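Local structure of aspartate-semialdehyde dehydrogenase (Thermus thermophilus, 2YV3) at residues Pro263-Val268 with Trp286-Gly291; Glu240-Glu245 with Phe305-Asp310. The protein probably catalyses the NADPH-dependent reductive dephosphorylation of L-aspartyl-4-phosphate to L-aspartate-semialdehyde, a step on the way to lysine, methionine and threonine. All coordinates share one frame; numbering follows the deposited sequence.

Both contacts involve the mixed sheet of the dimerisation domain. Contact 2 lies inside it and joins two antiparallel neighbours, strands 237-246 and 302-310. Contact 1 lies at its border, where the loop 263-268 runs beside the outermost strand within the chain, 288-295. That strand also pairs with strand 302-310, so the two contacts are joined: Glu289 N and Val308 O are 2.8 Å apart, a probable hydrogen bond. Contact 2 is fully buried, and its side chains meet through apolar and aromatic groups. Contact 1 is only partly buried. Valines pack on one side of it, and on the other two glutamates share Lys285.

Contact 1: residues Pro263-Val268 with Trp286-Gly291; sequences PGVEVV and WDVEVG
Glu266 and Glu289 lie side by side, with their carboxylate planes nearly coplanar. Glu266 OE1 and Glu289 OE1 are 2.9 Å apart. Two acceptors of like charge would repel each other here, but Lys285 NZ forms a salt bridge to both. Glu289 OE1 also takes a hydrogen bond from Thr281 OG1. In Glu266, CG is anti to the backbone N (chi1 -180°) and the chain runs on extended, alongside Glu289. The Asp287 carboxylate lies beside the Gly264 backbone.

The backbones run in roughly the same direction, 32° apart. A single bridge joins Val267 to Val290. Val268 N donates to Val290 O at 3.0 Å. Val290 N gives a weak bond to Glu266 O. The same oxygen receives a CA-H...O contact from Glu289 CA at 3.2 Å.

The apolar contacts form a separate group. Val265 and Val288 lie side by side, pointing the same way, with Val265 CB 3.9 Å from Val288 CG1. Val265 CG2 also meets Val290 CG2 at 3.8 Å. Val288 and Val290 further touch helix 125-141, through Ile129, Met132 and Ala133. On the acidic side, Val268 CG2 rests on the aliphatic part of Glu289, 3.4 Å from its CG.

The loop is thus attached to the outer strand of the sheet by two backbone hydrogen bonds, one of them weak. Val265 packs on Val288 and Val290, which in turn touch helix 125-141, and a pair of carboxylates sits over the other side. The shared lysine would probably offset their repulsion, so the pairing of these two glutamates is likely to depend on its charge.

Contact 2: residues Glu240-Glu245 with Phe305-Asp310; sequences EAVSVE and FFVVGD
Val242 N donates to Phe305 O at 2.8 Å. Phe305 N returns a weak bond to Val242 O, so these residues form an antiparallel hydrogen-bonded pair. Farther along, Glu240 N bonds to Val307 O at 3.2 Å. Glu240 lies close to His238, the predicted proton acceptor.

CG of Phe305 lies between the backbone N and the carbonyl carbon (chi1 37°), and the ring reaches the side chains of Val242 and Val244. Val242 CB lies over one ring face, 3.9 Å from the centroid, in a CH-pi contact. Val242 CG1 touches Phe305 CE2 at 3.3 Å, and Val244 CG2 approaches Phe305 CZ obliquely at 3.6 Å. An alanine in place of Phe305 would probably leave a gap beside Val242, Val244 and Leu137 of helix 125-141.

On the other face, Ala241 CB meets the edge of the Phe306 ring, 4.0 Å from CD1. Ala241 and Phe306 also pack on Thr228 and Pro193 of the second subunit.

The arrangement is that of the central antiparallel strands in the sheet of the dimerisation domain: one face is packed on helix 125-141 and the other is turned to the partner subunit.

Contact 1: residues Pro263-Val268 with Trp286-Gly291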
# COMPACT_ATOMS: atom_id res chain seq x y z
N PRO A 263 12.60 21.00 -8.83
CA PRO A 263 11.47 21.39 -9.67
C PRO A 263 10.38 20.32 -9.71
O PRO A 263 10.63 19.16 -9.39
CB PRO A 263 12.12 21.63 -11.03
CG PRO A 263 13.27 20.67 -11.03
CD PRO A 263 13.81 20.75 -9.64
N GLY A 264 9.18 20.74 -10.08
CA GLY A 264 8.06 19.82 -10.16
C GLY A 264 7.96 18.80 -9.04
O GLY A 264 7.66 17.63 -9.31
N VAL A 265 8.18 19.22 -7.80
CA VAL A 265 8.11 18.30 -6.68
C VAL A 265 7.60 18.98 -5.40
O VAL A 265 8.35 19.18 -4.44
CB VAL A 265 9.49 17.66 -6.41
CG1 VAL A 265 10.51 18.73 -6.21
CG2 VAL A 265 9.43 16.72 -5.20
N GLU A 266 6.32 19.31 -5.40
CA GLU A 266 5.72 19.96 -4.25
C GLU A 266 6.04 19.19 -2.98
O GLU A 266 5.76 18.00 -2.88
CB GLU A 266 4.20 20.05 -4.43
CG GLU A 266 3.46 20.72 -3.29
CD GLU A 266 1.99 20.91 -3.61
OE1 GLU A 266 1.26 19.91 -3.75
OE2 GLU A 266 1.56 22.09 -3.73
N VAL A 267 6.66 19.85 -2.03
CA VAL A 267 6.95 19.20 -0.76
C VAL A 267 5.68 19.41 0.03
O VAL A 267 5.14 20.52 0.08
CB VAL A 267 8.17 19.85 -0.04
CG1 VAL A 267 7.96 19.86 1.47
CG2 VAL A 267 9.42 19.05 -0.35
N VAL A 268 5.18 18.34 0.62
CA VAL A 268 3.97 18.34 1.42
C VAL A 268 4.31 17.53 2.67
O VAL A 268 4.21 16.30 2.67
CB VAL A 268 2.82 17.69 0.63
CG1 VAL A 268 1.67 17.33 1.54
CG2 VAL A 268 2.35 18.64 -0.45
N TRP A 286 0.42 18.88 -11.74
CA TRP A 286 1.54 18.41 -12.56
C TRP A 286 2.65 17.99 -11.62
O TRP A 286 3.55 17.25 -11.98
CB TRP A 286 2.08 19.49 -13.52
CG TRP A 286 1.04 20.13 -14.38
CD1 TRP A 286 -0.20 19.64 -14.69
CD2 TRP A 286 1.13 21.41 -15.02
NE1 TRP A 286 -0.89 20.53 -15.47
CE2 TRP A 286 -0.10 21.64 -15.68
CE3 TRP A 286 2.12 22.41 -15.08
CZ2 TRP A 286 -0.36 22.80 -16.42
CZ3 TRP A 286 1.86 23.56 -15.81
CH2 TRP A 286 0.63 23.75 -16.47
N ASP A 287 2.58 18.47 -10.38
CA ASP A 287 3.59 18.10 -9.42
C ASP A 287 3.37 16.75 -8.78
O ASP A 287 2.36 16.07 -8.98
CB ASP A 287 3.71 19.13 -8.30
CG ASP A 287 4.53 20.31 -8.70
OD1 ASP A 287 5.05 20.30 -9.83
OD2 ASP A 287 4.66 21.24 -7.88
N VAL A 288 4.35 16.39 -7.98
CA VAL A 288 4.33 15.16 -7.24
C VAL A 288 4.45 15.67 -5.84
O VAL A 288 5.23 16.59 -5.58
CB VAL A 288 5.57 14.28 -7.59
CG1 VAL A 288 6.83 15.14 -7.60
CG2 VAL A 288 5.73 13.17 -6.58
N GLU A 289 3.68 15.13 -4.93
CA GLU A 289 3.80 15.56 -3.55
C GLU A 289 4.71 14.58 -2.87
O GLU A 289 4.78 13.43 -3.27
CB GLU A 289 2.43 15.61 -2.88
CG GLU A 289 1.63 16.86 -3.26
CD GLU A 289 0.14 16.72 -2.99
OE1 GLU A 289 -0.61 17.69 -3.23
OE2 GLU A 289 -0.28 15.63 -2.55
N VAL A 290 5.45 15.04 -1.86
CA VAL A 290 6.36 14.18 -1.10
C VAL A 290 6.30 14.52 0.40
O VAL A 290 6.50 15.66 0.81
CB VAL A 290 7.81 14.31 -1.61
CG1 VAL A 290 8.74 13.39 -0.81
CG2 VAL A 290 7.87 13.96 -3.10
N GLY A 291 6.03 13.52 1.22
CA GLY A 291 5.93 13.75 2.64
C GLY A 291 6.43 12.60 3.48
O GLY A 291 7.08 11.67 2.99

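Contact 2: residues Glu240-Glu245 with Phe305-Asp310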
# COMPACT_ATOMS: atom_id res chain seq x y z
N GLU A 240 3.55 5.46 -3.27
CA GLU A 240 4.66 4.55 -3.04
C GLU A 240 5.53 4.87 -1.82
O GLU A 240 6.31 5.81 -1.84
CB GLU A 240 5.54 4.45 -4.31
CG GLU A 240 5.61 5.72 -5.16
CD GLU A 240 6.64 5.62 -6.29
OE1 GLU A 240 7.85 5.48 -5.99
OE2 GLU A 240 6.23 5.69 -7.46
N ALA A 241 5.36 4.08 -0.76
CA ALA A 241 6.14 4.28 0.45
C ALA A 241 7.58 3.94 0.11
O ALA A 241 7.90 2.79 -0.20
CB ALA A 241 5.63 3.37 1.57
N VAL A 242 8.45 4.94 0.17
CA VAL A 242 9.85 4.75 -0.18
C VAL A 242 10.79 4.69 1.02
O VAL A 242 10.48 5.19 2.10
CB VAL A 242 10.29 5.87 -1.15
CG1 VAL A 242 11.73 5.66 -1.59
CG2 VAL A 242 9.35 5.89 -2.35
N SER A 243 11.94 4.04 0.83
CA SER A 243 12.94 3.92 1.88
C SER A 243 14.28 3.88 1.18
O SER A 243 14.38 3.38 0.06
CB SER A 243 12.73 2.64 2.67
OG SER A 243 11.40 2.59 3.17
N VAL A 244 15.31 4.41 1.82
CA VAL A 244 16.63 4.45 1.21
C VAL A 244 17.76 4.43 2.22
O VAL A 244 17.61 4.85 3.36
CB VAL A 244 16.83 5.74 0.36
CG1 VAL A 244 17.97 5.56 -0.58
CG2 VAL A 244 15.57 6.10 -0.39
N GLU A 245 18.91 3.93 1.78
CA GLU A 245 20.09 3.91 2.61
C GLU A 245 21.04 4.83 1.83
O GLU A 245 21.20 4.68 0.62
CB GLU A 245 20.66 2.49 2.73
CG GLU A 245 21.84 2.37 3.70
CD GLU A 245 22.32 0.94 3.87
OE1 GLU A 245 22.59 0.26 2.84
OE2 GLU A 245 22.44 0.49 5.03
N PHE A 305 10.25 8.07 3.20
CA PHE A 305 9.32 9.08 2.72
C PHE A 305 8.18 8.42 1.97
O PHE A 305 8.23 7.23 1.71
CB PHE A 305 10.01 10.13 1.83
CG PHE A 305 11.08 9.58 0.93
CD1 PHE A 305 12.34 9.27 1.44
CD2 PHE A 305 10.85 9.42 -0.44
CE1 PHE A 305 13.36 8.82 0.61
CE2 PHE A 305 11.86 8.97 -1.29
CZ PHE A 305 13.13 8.67 -0.75
N PHE A 306 7.15 9.21 1.66
CA PHE A 306 5.96 8.75 0.94
C PHE A 306 5.84 9.68 -0.26
O PHE A 306 6.17 10.85 -0.17
CB PHE A 306 4.72 8.87 1.83
CG PHE A 306 3.52 8.12 1.32
CD1 PHE A 306 3.51 6.73 1.32
CD2 PHE A 306 2.41 8.79 0.83
CE1 PHE A 306 2.42 6.01 0.83
CE2 PHE A 306 1.30 8.09 0.34
CZ PHE A 306 1.31 6.69 0.34
N VAL A 307 5.35 9.18 -1.37
CA VAL A 307 5.26 10.02 -2.55
C VAL A 307 4.01 9.79 -3.36
O VAL A 307 3.52 8.67 -3.47
CB VAL A 307 6.48 9.80 -3.47
CG1 VAL A 307 6.54 10.89 -4.52
CG2 VAL A 307 7.78 9.78 -2.64
N VAL A 308 3.48 10.84 -3.95
CA VAL A 308 2.30 10.67 -4.76
C VAL A 308 2.46 11.53 -6.01
O VAL A 308 2.99 12.63 -5.96
CB VAL A 308 1.02 11.04 -3.97
CG1 VAL A 308 -0.20 10.36 -4.56
CG2 VAL A 308 1.18 10.59 -2.53
N GLY A 309 2.02 11.00 -7.14
CA GLY A 309 2.10 11.75 -8.38
C GLY A 309 0.96 11.27 -9.25
O GLY A 309 0.59 10.11 -9.15
N ASP A 310 0.41 12.16 -10.06
CA ASP A 310 -0.70 11.76 -10.92
C ASP A 310 -0.14 10.78 -11.93
O ASP A 310 0.86 11.07 -12.59
CB ASP A 310 -1.32 12.95 -11.64
CG ASP A 310 -2.50 12.56 -12.51
OD1 ASP A 310 -3.66 12.64 -12.05
OD2 ASP A 310 -2.25 12.14 -13.66